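Local coordinates for protein biliverdin reductase (Synechocystis sp., PDB 5B3T) that probably reduces biliverdin, the open-chain tetrapyrrole of heme breakdown, using a nicotinamide dinucleotide such as NADPH as the hydride donor, at residues Y105-T110 / Y313-A318; L128-I133 / V306-S311. One frame throughout, in Å; residues are numbered along the deposited sequence.

Contact 1 of 2, residues Y105-T110 / Y313-A318; sequences YPLALT and YALEVA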
ATOM      1  N   TYR A 105      -0.583   1.324   3.282  1.00 14.87           N
ATOM      2  CA  TYR A 105      -0.322   2.443   2.380  1.00 15.35           C
ATOM      3  C   TYR A 105      -1.470   2.566   1.375  1.00 14.91           C
ATOM      4  O   TYR A 105      -1.947   1.554   0.869  1.00 15.16           O
ATOM      5  CB  TYR A 105       1.016   2.247   1.665  1.00 14.78           C
ATOM      6  CG  TYR A 105       1.497   3.469   0.929  1.00 14.53           C
ATOM      7  CD1 TYR A 105       2.222   4.456   1.585  1.00 14.03           C
ATOM      8  CD2 TYR A 105       1.217   3.647  -0.420  1.00 14.06           C
ATOM      9  CE1 TYR A 105       2.659   5.581   0.917  1.00 15.50           C
ATOM     10  CE2 TYR A 105       1.647   4.772  -1.095  1.00 14.66           C
ATOM     11  CZ  TYR A 105       2.369   5.734  -0.424  1.00 14.56           C
ATOM     12  OH  TYR A 105       2.802   6.855  -1.094  1.00 12.66           O
ATOM     13  N   PRO A 106      -1.919   3.797   1.071  1.00 14.38           N
ATOM     14  CA  PRO A 106      -1.358   5.139   1.281  1.00 13.31           C
ATOM     15  C   PRO A 106      -1.407   5.702   2.696  1.00 15.77           C
ATOM     16  O   PRO A 106      -2.260   5.337   3.507  1.00 13.77           O
ATOM     17  CB  PRO A 106      -2.222   6.005   0.365  1.00 14.70           C
ATOM     18  CG  PRO A 106      -3.551   5.348   0.425  1.00 14.24           C
ATOM     19  CD  PRO A 106      -3.271   3.868   0.488  1.00 14.17           C
ATOM     20  N   LEU A 107      -0.477   6.622   2.964  1.00 15.02           N
ATOM     21  CA  LEU A 107      -0.461   7.352   4.226  1.00 16.04           C
ATOM     22  C   LEU A 107      -1.359   8.583   4.167  1.00 15.54           C
ATOM     23  O   LEU A 107      -2.092   8.864   5.122  1.00 15.55           O
ATOM     24  CB  LEU A 107       0.976   7.748   4.575  1.00 16.63           C
ATOM     25  CG  LEU A 107       1.229   8.845   5.614  1.00 15.47           C
ATOM     26  CD1 LEU A 107       0.678   8.449   6.975  1.00 16.83           C
ATOM     27  CD2 LEU A 107       2.724   9.135   5.703  1.00 18.55           C
ATOM     28  N   ALA A 108      -1.321   9.321   3.060  1.00 14.79           N
ATOM     29  CA  ALA A 108      -2.092  10.553   2.920  1.00 15.97           C
ATOM     30  C   ALA A 108      -2.119  10.936   1.444  1.00 16.32           C
ATOM     31  O   ALA A 108      -1.496  10.284   0.599  1.00 15.64           O
ATOM     32  CB  ALA A 108      -1.508  11.678   3.776  1.00 16.10           C
ATOM     33  N   LEU A 109      -2.845  12.015   1.143  1.00 16.82           N
ATOM     34  CA  LEU A 109      -2.983  12.474  -0.235  1.00 17.53           C
ATOM     35  C   LEU A 109      -1.800  13.323  -0.686  1.00 19.48           C
ATOM     36  O   LEU A 109      -1.506  13.377  -1.886  1.00 17.80           O
ATOM     37  CB  LEU A 109      -4.282  13.269  -0.392  1.00 17.12           C
ATOM     38  CG  LEU A 109      -5.589  12.483  -0.271  1.00 18.30           C
ATOM     39  CD1 LEU A 109      -6.770  13.429  -0.096  1.00 20.88           C
ATOM     40  CD2 LEU A 109      -5.782  11.602  -1.494  1.00 17.22           C
ATOM     41  N   THR A 110      -1.128  14.006   0.240  1.00 17.90           N
ATOM     42  CA  THR A 110      -0.000  14.864  -0.097  1.00 17.67           C
ATOM     43  C   THR A 110       1.108  14.666   0.925  1.00 18.27           C
ATOM     44  O   THR A 110       0.861  14.245   2.058  1.00 16.51           O
ATOM     45  CB  THR A 110      -0.386  16.354  -0.134  1.00 18.54           C
ATOM     46  OG1 THR A 110      -0.661  16.812   1.195  1.00 19.89           O
ATOM     47  CG2 THR A 110      -1.611  16.586  -1.006  1.00 20.03           C
ATOM     48  N   TYR A 313       8.656   8.969   1.527  1.00 15.48           N
ATOM     49  CA  TYR A 313       9.314   9.162   0.239  1.00 17.73           C
ATOM     50  C   TYR A 313       8.437   8.672  -0.905  1.00 14.87           C
ATOM     51  O   TYR A 313       8.376   9.312  -1.961  1.00 14.52           O
ATOM     52  CB  TYR A 313      10.669   8.462   0.197  1.00 17.04           C
ATOM     53  CG  TYR A 313      11.387   8.771  -1.095  1.00 18.09           C
ATOM     54  CD1 TYR A 313      11.693  10.083  -1.428  1.00 17.33           C
ATOM     55  CD2 TYR A 313      11.724   7.769  -1.994  1.00 17.40           C
ATOM     56  CE1 TYR A 313      12.331  10.390  -2.607  1.00 17.00           C
ATOM     57  CE2 TYR A 313      12.366   8.068  -3.186  1.00 17.89           C
ATOM     58  CZ  TYR A 313      12.666   9.383  -3.482  1.00 18.66           C
ATOM     59  OH  TYR A 313      13.301   9.700  -4.659  1.00 19.36           O
ATOM     60  N   ALA A 314       7.766   7.532  -0.719  1.00 14.64           N
ATOM     61  CA  ALA A 314       6.811   7.067  -1.719  1.00 14.79           C
ATOM     62  C   ALA A 314       5.743   8.123  -1.973  1.00 16.11           C
ATOM     63  O   ALA A 314       5.310   8.322  -3.115  1.00 13.86           O
ATOM     64  CB  ALA A 314       6.176   5.753  -1.265  1.00 15.31           C
ATOM     65  N   LEU A 315       5.321   8.819  -0.916  1.00 14.60           N
ATOM     66  CA  LEU A 315       4.377   9.918  -1.065  1.00 14.42           C
ATOM     67  C   LEU A 315       4.994  11.070  -1.850  1.00 15.20           C
ATOM     68  O   LEU A 315       4.330  11.679  -2.695  1.00 16.86           O
ATOM     69  CB  LEU A 315       3.911  10.372   0.320  1.00 17.20           C
ATOM     70  CG  LEU A 315       2.828  11.435   0.504  1.00 18.64           C
ATOM     71  CD1 LEU A 315       1.677  11.254  -0.478  1.00 16.28           C
ATOM     72  CD2 LEU A 315       2.326  11.382   1.945  1.00 16.78           C
ATOM     73  N   GLU A 316       6.270  11.373  -1.592  1.00 15.68           N
ATOM     74  CA  GLU A 316       6.950  12.415  -2.359  1.00 15.70           C
ATOM     75  C   GLU A 316       7.017  12.052  -3.837  1.00 16.15           C
ATOM     76  O   GLU A 316       6.773  12.901  -4.703  1.00 15.62           O
ATOM     77  CB  GLU A 316       8.357  12.654  -1.803  1.00 16.54           C
ATOM     78  CG  GLU A 316       9.189  13.623  -2.636  1.00 18.70           C
ATOM     79  CD  GLU A 316      10.589  13.837  -2.079  1.00 18.33           C
ATOM     80  OE1 GLU A 316      10.780  13.675  -0.856  1.00 20.10           O
ATOM     81  OE2 GLU A 316      11.500  14.167  -2.868  1.00 22.66           O
ATOM     82  N   VAL A 317       7.341  10.795  -4.144  1.00 13.99           N
ATOM     83  CA  VAL A 317       7.415  10.361  -5.536  1.00 15.56           C
ATOM     84  C   VAL A 317       6.051  10.480  -6.207  1.00 15.11           C
ATOM     85  O   VAL A 317       5.952  10.862  -7.379  1.00 15.83           O
ATOM     86  CB  VAL A 317       7.965   8.925  -5.618  1.00 14.92           C
ATOM     87  CG1 VAL A 317       7.873   8.398  -7.041  1.00 14.30           C
ATOM     88  CG2 VAL A 317       9.401   8.884  -5.126  1.00 15.42           C
ATOM     89  N   ALA A 318       4.980  10.161  -5.475  1.00 15.06           N
ATOM     90  CA  ALA A 318       3.638  10.269  -6.039  1.00 16.15           C
ATOM     91  C   ALA A 318       3.267  11.722  -6.315  1.00 15.98           C
ATOM     92  O   ALA A 318       2.684  12.031  -7.361  1.00 17.15           O
ATOM     93  CB  ALA A 318       2.618   9.619  -5.104  1.00 14.25           C
TER
HETATM   94  O   HOH W   1       3.102   6.488  -3.578  1.00 14.37           O
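The carbonyl oxygen of Ala-314 is held by two bonds: Ala-314 O accepts from Ala-318 N one helical turn on, at 3.0 Å, and from water 1, at 2.9 Å. That water also lies 2.5 Å from Tyr-105 OH, so a single molecule joins the phenol to the helix backbone. The hydroxyl reaches the helix because CG of Tyr-105 stands anti to its backbone N (chi1 -168°), which sends the ring straight across to 313-318. There Leu-315 N meets the ring at its edge, 3.2 Å from Tyr-105 OH, but the angle is too poor for a hydrogen bond. Beside it, Ala-314 CB packs obliquely against Tyr-105 CZ at 3.9 Å. Tyr-105 belongs to the NADP(+) site, empty in this apo form, and in this Gfo/Idh/MocA protein the turn it opens, with a cis peptide before Pro-106, probably corresponds to the Glu-Lys-Pro motif of the family, tyrosine replacing lysine. Arg-191 makes a cation-pi contact with the same ring. Leu-315 carries the apolar half of the contact, its CG anti to the backbone N (chi1 -175°) and its fork laid against the main chain of the loop. One branch, CD1 of Leu-315, comes to 3.5 Å from Ala-108 O; the other, CD2 of Leu-315, sits 3.2 Å from Thr-110 O. More loosely, Leu-107 CD2 and Ala-108 CB approach that second methyl. The side chain of Thr-110 leaves the backbone away from the helix, and its OG1 caps Met-113 N at the start of helix 111-124.

Contact 2 of 2, residues L128-I133 / V306-S311; sequences LHVEHI and VDLEAS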
ATOM      1  N   LEU A 128       2.379   5.885  14.745  1.00 18.15           N
ATOM      2  CA  LEU A 128       1.912   6.045  13.371  1.00 19.05           C
ATOM      3  C   LEU A 128       2.782   5.143  12.509  1.00 18.84           C
ATOM      4  O   LEU A 128       3.944   5.468  12.241  1.00 19.08           O
ATOM      5  CB  LEU A 128       1.985   7.497  12.901  1.00 16.69           C
ATOM      6  CG  LEU A 128       1.604   7.722  11.433  1.00 18.45           C
ATOM      7  CD1 LEU A 128       0.148   7.353  11.185  1.00 15.70           C
ATOM      8  CD2 LEU A 128       1.867   9.159  11.020  1.00 20.47           C
ATOM      9  N   HIS A 129       2.227   4.009  12.094  1.00 17.50           N
ATOM     10  CA  HIS A 129       2.973   2.963  11.411  1.00 17.31           C
ATOM     11  C   HIS A 129       2.293   2.649  10.087  1.00 18.32           C
ATOM     12  O   HIS A 129       1.079   2.425  10.046  1.00 16.16           O
ATOM     13  CB  HIS A 129       3.059   1.711  12.288  1.00 16.56           C
ATOM     14  CG  HIS A 129       3.728   0.547  11.627  1.00 18.83           C
ATOM     15  ND1 HIS A 129       5.054   0.560  11.256  1.00 19.47           N
ATOM     16  CD2 HIS A 129       3.253  -0.675  11.286  1.00 18.55           C
ATOM     17  CE1 HIS A 129       5.366  -0.602  10.708  1.00 20.96           C
ATOM     18  NE2 HIS A 129       4.291  -1.368  10.715  1.00 20.70           N
ATOM     19  N   VAL A 130       3.074   2.636   9.008  1.00 16.64           N
ATOM     20  CA  VAL A 130       2.561   2.385   7.668  1.00 17.03           C
ATOM     21  C   VAL A 130       3.409   1.301   7.017  1.00 18.41           C
ATOM     22  O   VAL A 130       4.643   1.373   7.042  1.00 18.71           O
ATOM     23  CB  VAL A 130       2.572   3.657   6.798  1.00 17.30           C
ATOM     24  CG1 VAL A 130       2.017   3.358   5.407  1.00 15.13           C
ATOM     25  CG2 VAL A 130       1.785   4.771   7.464  1.00 17.09           C
ATOM     26  N   GLU A 131       2.749   0.302   6.440  1.00 17.02           N
ATOM     27  CA  GLU A 131       3.405  -0.673   5.584  1.00 17.96           C
ATOM     28  C   GLU A 131       2.625  -0.803   4.284  1.00 16.98           C
ATOM     29  O   GLU A 131       1.491  -0.332   4.158  1.00 14.93           O
ATOM     30  CB  GLU A 131       3.538  -2.043   6.265  1.00 18.25           C
ATOM     31  CG  GLU A 131       4.963  -2.390   6.698  1.00 20.65           C
ATOM     32  CD  GLU A 131       5.947  -2.515   5.535  1.00 25.24           C
ATOM     33  OE1 GLU A 131       5.525  -2.476   4.358  1.00 21.96           O
ATOM     34  OE2 GLU A 131       7.160  -2.659   5.802  1.00 31.52           O
ATOM     35  N   HIS A 132       3.257  -1.451   3.308  1.00 17.23           N
ATOM     36  CA  HIS A 132       2.669  -1.661   1.983  1.00 16.62           C
ATOM     37  C   HIS A 132       2.936  -3.120   1.619  1.00 16.89           C
ATOM     38  O   HIS A 132       3.931  -3.434   0.960  1.00 16.79           O
ATOM     39  CB  HIS A 132       3.259  -0.695   0.965  1.00 15.18           C
ATOM     40  CG  HIS A 132       2.468  -0.589  -0.301  1.00 16.13           C
ATOM     41  ND1 HIS A 132       2.931   0.080  -1.412  1.00 15.29           N
ATOM     42  CD2 HIS A 132       1.242  -1.062  -0.630  1.00 15.80           C
ATOM     43  CE1 HIS A 132       2.026   0.015  -2.372  1.00 15.71           C
ATOM     44  NE2 HIS A 132       0.992  -0.673  -1.923  1.00 16.96           N
ATOM     45  N   ILE A 133       2.041  -4.007   2.061  1.00 15.77           N
ATOM     46  CA  ILE A 133       2.241  -5.445   1.960  1.00 16.70           C
ATOM     47  C   ILE A 133       1.220  -6.100   1.039  1.00 16.89           C
ATOM     48  O   ILE A 133       1.539  -7.069   0.342  1.00 15.07           O
ATOM     49  CB  ILE A 133       2.208  -6.100   3.359  1.00 16.09           C
ATOM     50  CG1 ILE A 133       3.307  -5.517   4.245  1.00 17.31           C
ATOM     51  CG2 ILE A 133       2.357  -7.615   3.264  1.00 16.91           C
ATOM     52  CD1 ILE A 133       3.209  -5.923   5.702  1.00 18.19           C
ATOM     53  N   VAL A 306      10.703  -0.869  10.749  1.00 29.00           N
ATOM     54  CA  VAL A 306      10.169   0.064   9.767  1.00 27.53           C
ATOM     55  C   VAL A 306      10.009   1.437  10.404  1.00 26.70           C
ATOM     56  O   VAL A 306       9.522   1.565  11.535  1.00 27.67           O
ATOM     57  CB  VAL A 306       8.827  -0.448   9.219  1.00 26.99           C
ATOM     58  CG1 VAL A 306       8.194   0.583   8.299  1.00 26.89           C
ATOM     59  CG2 VAL A 306       9.015  -1.774   8.497  1.00 27.65           C
ATOM     60  N   ASP A 307      10.428   2.474   9.686  1.00 26.87           N
ATOM     61  CA  ASP A 307      10.130   3.843  10.071  1.00 27.74           C
ATOM     62  C   ASP A 307       9.304   4.496   8.970  1.00 25.12           C
ATOM     63  O   ASP A 307       9.228   4.003   7.842  1.00 25.56           O
ATOM     64  CB  ASP A 307      11.410   4.645  10.360  1.00 28.53           C
ATOM     65  CG  ASP A 307      12.050   5.216   9.108  1.00 28.42           C
ATOM     66  OD1 ASP A 307      12.142   4.503   8.085  1.00 30.74           O
ATOM     67  OD2 ASP A 307      12.471   6.390   9.153  1.00 37.44           O
ATOM     68  N   LEU A 308       8.682   5.625   9.316  1.00 21.96           N
ATOM     69  CA  LEU A 308       7.746   6.283   8.412  1.00 23.05           C
ATOM     70  C   LEU A 308       8.421   6.836   7.161  1.00 22.42           C
ATOM     71  O   LEU A 308       7.725   7.165   6.194  1.00 20.49           O
ATOM     72  CB  LEU A 308       7.027   7.412   9.151  1.00 20.76           C
ATOM     73  CG  LEU A 308       5.685   7.876   8.585  1.00 22.11           C
ATOM     74  CD1 LEU A 308       4.670   6.745   8.639  1.00 19.39           C
ATOM     75  CD2 LEU A 308       5.182   9.092   9.343  1.00 22.40           C
ATOM     76  N   GLU A 309       9.754   6.932   7.152  1.00 21.45           N
ATOM     77  CA  GLU A 309      10.443   7.626   6.069  1.00 22.85           C
ATOM     78  C   GLU A 309      10.217   6.959   4.719  1.00 20.61           C
ATOM     79  O   GLU A 309      10.149   7.648   3.695  1.00 18.15           O
ATOM     80  CB  GLU A 309      11.939   7.716   6.372  1.00 23.68           C
ATOM     81  CG  GLU A 309      12.715   8.530   5.360  1.00 25.74           C
ATOM     82  CD  GLU A 309      12.033   9.843   5.031  1.00 30.30           C
ATOM     83  OE1 GLU A 309      11.676  10.588   5.971  1.00 27.58           O
ATOM     84  OE2 GLU A 309      11.842  10.124   3.829  1.00 25.71           O
ATOM     85  N   ALA A 310      10.099   5.630   4.689  1.00 19.39           N
ATOM     86  CA  ALA A 310       9.899   4.941   3.418  1.00 19.74           C
ATOM     87  C   ALA A 310       8.553   5.298   2.800  1.00 17.67           C
ATOM     88  O   ALA A 310       8.456   5.502   1.584  1.00 18.00           O
ATOM     89  CB  ALA A 310      10.017   3.431   3.614  1.00 19.74           C
ATOM     90  N   SER A 311       7.501   5.375   3.619  1.00 17.29           N
ATOM     91  CA  SER A 311       6.194   5.762   3.101  1.00 16.80           C
ATOM     92  C   SER A 311       6.137   7.249   2.778  1.00 17.54           C
ATOM     93  O   SER A 311       5.407   7.655   1.864  1.00 14.78           O
ATOM     94  CB  SER A 311       5.100   5.396   4.102  1.00 17.54           C
ATOM     95  OG  SER A 311       5.027   3.992   4.275  1.00 17.76           O
TER
HETATM   96  O   HOH W   2       7.166   3.485   6.119  1.00 22.94           O
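Apolar contacts form one layer between strand 128-131 and the approach to helix 309-325. The two methyls of Leu-308 divide the work: CD2 of Leu-308 meets CD2 of Leu-128 at 3.7 Å, while CD1 of Leu-308 lies 3.7 Å from CG2 of Val-130, each pair crossing obliquely. Val-306 closes the other end, its CB in the plane of the His-129 ring and 3.8 Å from His-129 CE1, at the ring edge. His-129 NE2 is bonded to Asp-290 OD1, a charge that would probably polarise the imidazole.

Methyls also meet oxygens in van der Waals contact. The other branch of Val-130, CG1, lies anti to the backbone N and reaches 3.3 Å from the hydroxyl Ser-311 OG, so this valine touches Leu-308 and Ser-311 at once.

Polar links run through water 2, which donates to Asp-307 O at 2.7 Å, lies 2.9 Å from Ser-311 OG, and gives a weak third bond to Val-130 O. It thus joins the turn, where Asp-307 OD2 weakly caps Glu-309 N, to the helix, and links only weakly to the strand. Glu-131, bent at chi2 and with chi1 at -107°, away from a staggered value, folds back so that OE1 of Glu-131 takes the N-H of His-132 on its anti lone pair, at 2.7 Å and 160°, while OE2 of Glu-131 rests 3.4 Å from the methyl CG2 of Val-306. An alanine here removes the acceptor of His-132 N and the carboxylate beside Val-306, and would probably loosen the chain just after the strand. Strand 128-131 lies at one margin of the parallel Rossmann sheet, and the contact is consistent with the two-domain Gfo/Idh/MocA architecture, the last helix returning here to that sheet.

Overall arrangement
From the N terminus, the chain leaves strand 100-104 through loop 105-110, runs along helix 111-124 and enters strand 128-131. It then builds the mixed sheet and helix 283-300 before coming back at 306-311 and 313-318. Contact 2 closes the inner loop of this path and contact 1 the outer, so contact 2 is nested inside contact 1; both use helix 309-325, contact 2 its first turn and the residues before it, contact 1 the part that follows. Their centres are about 10 Å apart, and they meet directly: Tyr-105 N probably hydrogen-bonds Glu-131 O, and Leu-107 packs on Val-130. Together they tie the edge of the Rossmann sheet and its cofactor-side loop to the C-terminal helix.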